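Local coordinates for protein beta-lactamase II (Erythrobacter litoralis, PDB 6V72) that probably hydrolyses beta-lactam antibiotics to substituted beta-amino acids, as a zinc-dependent class B metallo-beta-lactamase of the periplasm, at residues His109-Pro119 with Val131-Phe139. Residues are numbered along the deposited sequence; the frame is centred on the assembly and turned at random.
Sequences HGANIATWAHP and VPARNAITF
Thr115 O takes two hydrogen bonds from Asn135. Asn135 N lies 2.9 Å from Thr115 O, and Asn135 ND2 donates to the same oxygen from above the carbonyl plane. This opens a parallel strand pairing between 114-117 and 135-136, part of the larger mixed sheet of the metallo-beta-lactamase fold. Strand 114-117 is flanked by 89-93 on its other side, also parallel. The pairing continues with Ala117 N to Asn135 O at 3.0 Å and Ile137 N to Ala117 O at 2.9 Å.

Trp116 and Asn135 project from the same face of the sheet. Asn135 CB sits over the six-membered ring of Trp116, 3.3 Å from its centroid and 9° off the ring normal, a CH-pi contact. Trp116 CG is anti to its carbonyl carbon (chi1 -70°), which brings the indole beneath the Asn135 methylene; the Asn135 torsion carries the amide back to Thr115 O. Helix 147-153 also packs on Trp116, through Glu148, a calcium ligand, and through Ala149 and Leu153. Beyond Asn135, Ile137 CG1 touches the indole obliquely. On the other face, Ala117 CB meets Ala133 CB.

A second polar group lies at the start of the pairing, around the Thr115 hydroxyl. Thr115 OG1 accepts an almost straight hydrogen bond from Arg134 N. It also shares a 2.7 Å hydrogen bond with His109 NE2, in the plane of the imidazole, which helps fix the ring's rotation. Pro132 O lies at the same ring's edge. The guanidinium of Arg134 stacks flat on one imidazole face, centres 3.8 Å apart and planes at 22°. The contact would probably disfavour a protonated His109. Past strand 114-117, the rings of His118 and Phe139 meet obliquely, and Pro119 CD rests 3.3 Å from Ile137 O.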
# COMPACT_ATOMS: atom_id res chain seq x y z
N HIS A 109 -25.08 11.70 -13.89
CA HIS A 109 -26.03 12.80 -13.80
C HIS A 109 -26.43 13.32 -15.16
O HIS A 109 -27.59 13.69 -15.36
CB HIS A 109 -25.44 13.90 -12.94
CG HIS A 109 -25.32 13.49 -11.51
ND1 HIS A 109 -24.56 14.19 -10.60
CD2 HIS A 109 -25.86 12.45 -10.83
CE1 HIS A 109 -24.67 13.62 -9.41
NE2 HIS A 109 -25.44 12.56 -9.53
N GLY A 110 -25.51 13.31 -16.12
CA GLY A 110 -25.88 13.66 -17.48
C GLY A 110 -26.95 12.74 -18.04
O GLY A 110 -27.74 13.14 -18.89
N ALA A 111 -26.98 11.49 -17.58
CA ALA A 111 -27.98 10.51 -17.97
C ALA A 111 -29.20 10.51 -17.06
O ALA A 111 -30.03 9.60 -17.16
CB ALA A 111 -27.36 9.11 -18.01
N ASN A 112 -29.32 11.49 -16.16
CA ASN A 112 -30.47 11.63 -15.26
C ASN A 112 -30.65 10.40 -14.38
O ASN A 112 -31.77 10.00 -14.08
CB ASN A 112 -31.76 11.90 -16.05
CG ASN A 112 -31.92 13.36 -16.41
OD1 ASN A 112 -30.99 14.16 -16.27
ND2 ASN A 112 -33.11 13.73 -16.87
N ILE A 113 -29.55 9.79 -13.98
CA ILE A 113 -29.60 8.63 -13.11
C ILE A 113 -29.54 9.07 -11.65
O ILE A 113 -28.67 9.86 -11.28
CB ILE A 113 -28.46 7.66 -13.44
CG1 ILE A 113 -28.67 7.08 -14.84
CG2 ILE A 113 -28.39 6.53 -12.40
CD1 ILE A 113 -27.43 6.40 -15.42
N ALA A 114 -30.46 8.56 -10.83
CA ALA A 114 -30.49 8.84 -9.40
C ALA A 114 -29.33 8.13 -8.72
O ALA A 114 -29.28 6.90 -8.71
CB ALA A 114 -31.81 8.37 -8.79
N THR A 115 -28.45 8.89 -8.10
CA THR A 115 -27.21 8.38 -7.54
C THR A 115 -27.27 8.41 -6.02
O THR A 115 -27.79 9.37 -5.44
CB THR A 115 -26.05 9.22 -8.03
OG1 THR A 115 -26.38 10.61 -7.85
CG2 THR A 115 -25.83 8.96 -9.52
N TRP A 116 -26.73 7.37 -5.39
CA TRP A 116 -26.82 7.15 -3.95
C TRP A 116 -25.44 6.93 -3.37
O TRP A 116 -24.61 6.25 -3.98
CB TRP A 116 -27.70 5.91 -3.66
CG TRP A 116 -29.13 6.15 -3.96
CD1 TRP A 116 -29.76 6.01 -5.17
CD2 TRP A 116 -30.11 6.65 -3.05
NE1 TRP A 116 -31.08 6.36 -5.05
CE2 TRP A 116 -31.33 6.76 -3.77
CE3 TRP A 116 -30.09 7.00 -1.70
CZ2 TRP A 116 -32.50 7.21 -3.17
CZ3 TRP A 116 -31.25 7.45 -1.11
CH2 TRP A 116 -32.44 7.55 -1.85
N ALA A 117 -25.20 7.47 -2.17
CA ALA A 117 -23.94 7.26 -1.48
C ALA A 117 -24.16 7.36 0.02
O ALA A 117 -25.16 7.91 0.48
CB ALA A 117 -22.86 8.26 -1.89
N HIS A 118 -23.19 6.81 0.78
CA HIS A 118 -23.13 7.07 2.21
C HIS A 118 -23.19 8.58 2.46
O HIS A 118 -22.55 9.34 1.74
CB HIS A 118 -21.84 6.48 2.78
CG HIS A 118 -21.79 6.49 4.28
ND1 HIS A 118 -21.63 7.64 5.01
CD2 HIS A 118 -21.89 5.47 5.18
CE1 HIS A 118 -21.65 7.34 6.30
NE2 HIS A 118 -21.80 6.03 6.43
N PRO A 119 -23.93 9.04 3.48
CA PRO A 119 -24.11 10.50 3.66
C PRO A 119 -22.82 11.25 3.91
O PRO A 119 -22.77 12.47 3.64
CB PRO A 119 -25.04 10.62 4.87
CG PRO A 119 -25.11 9.27 5.47
CD PRO A 119 -24.78 8.27 4.40
N VAL A 131 -17.83 15.33 -7.58
CA VAL A 131 -19.27 15.53 -7.60
C VAL A 131 -20.00 14.53 -6.71
O VAL A 131 -19.93 13.31 -6.95
CB VAL A 131 -19.83 15.45 -9.02
CG1 VAL A 131 -21.21 16.07 -9.06
CG2 VAL A 131 -18.90 16.15 -10.01
N PRO A 132 -20.71 15.03 -5.71
CA PRO A 132 -21.40 14.12 -4.79
C PRO A 132 -22.58 13.44 -5.45
O PRO A 132 -23.17 13.96 -6.41
CB PRO A 132 -21.86 15.06 -3.66
CG PRO A 132 -22.06 16.37 -4.35
CD PRO A 132 -21.02 16.44 -5.44
N ALA A 133 -22.92 12.27 -4.95
CA ALA A 133 -24.18 11.66 -5.32
C ALA A 133 -25.32 12.55 -4.86
O ALA A 133 -25.21 13.29 -3.87
CB ALA A 133 -24.33 10.26 -4.71
N ARG A 134 -26.43 12.47 -5.58
CA ARG A 134 -27.56 13.33 -5.25
C ARG A 134 -28.23 12.90 -3.95
O ARG A 134 -28.70 13.76 -3.18
CB ARG A 134 -28.55 13.32 -6.42
CG ARG A 134 -27.99 13.96 -7.70
CD ARG A 134 -29.10 14.40 -8.62
NE ARG A 134 -28.63 14.76 -9.96
CZ ARG A 134 -27.95 15.86 -10.25
NH1 ARG A 134 -27.63 16.72 -9.29
NH2 ARG A 134 -27.59 16.10 -11.51
N ASN A 135 -28.23 11.61 -3.65
CA ASN A 135 -29.06 11.08 -2.58
C ASN A 135 -28.19 10.44 -1.52
O ASN A 135 -27.30 9.64 -1.83
CB ASN A 135 -30.04 10.07 -3.15
CG ASN A 135 -30.93 10.66 -4.20
OD1 ASN A 135 -31.84 11.44 -3.88
ND2 ASN A 135 -30.69 10.30 -5.46
N ALA A 136 -28.48 10.75 -0.26
CA ALA A 136 -27.77 10.18 0.87
C ALA A 136 -28.54 8.99 1.43
O ALA A 136 -29.71 9.12 1.80
CB ALA A 136 -27.61 11.23 1.97
N ILE A 137 -27.85 7.84 1.53
CA ILE A 137 -28.47 6.64 2.09
C ILE A 137 -28.78 6.85 3.57
O ILE A 137 -27.95 7.37 4.33
CB ILE A 137 -27.54 5.43 1.90
CG1 ILE A 137 -27.25 5.18 0.42
CG2 ILE A 137 -28.09 4.18 2.58
CD1 ILE A 137 -26.00 4.27 0.19
N THR A 138 -29.96 6.40 3.99
CA THR A 138 -30.27 6.29 5.41
C THR A 138 -29.86 4.91 5.89
O THR A 138 -30.43 3.90 5.44
CB THR A 138 -31.75 6.55 5.69
OG1 THR A 138 -32.55 5.60 4.95
CG2 THR A 138 -32.12 7.94 5.27
N PHE A 139 -28.90 4.85 6.82
CA PHE A 139 -28.44 3.60 7.40
C PHE A 139 -28.96 3.49 8.83
O PHE A 139 -28.92 4.46 9.59
CB PHE A 139 -26.91 3.50 7.42
CG PHE A 139 -26.30 3.14 6.09
CD1 PHE A 139 -26.51 1.89 5.54
CD2 PHE A 139 -25.53 4.06 5.39
CE1 PHE A 139 -25.96 1.53 4.33
CE2 PHE A 139 -24.96 3.72 4.16
CZ PHE A 139 -25.17 2.44 3.62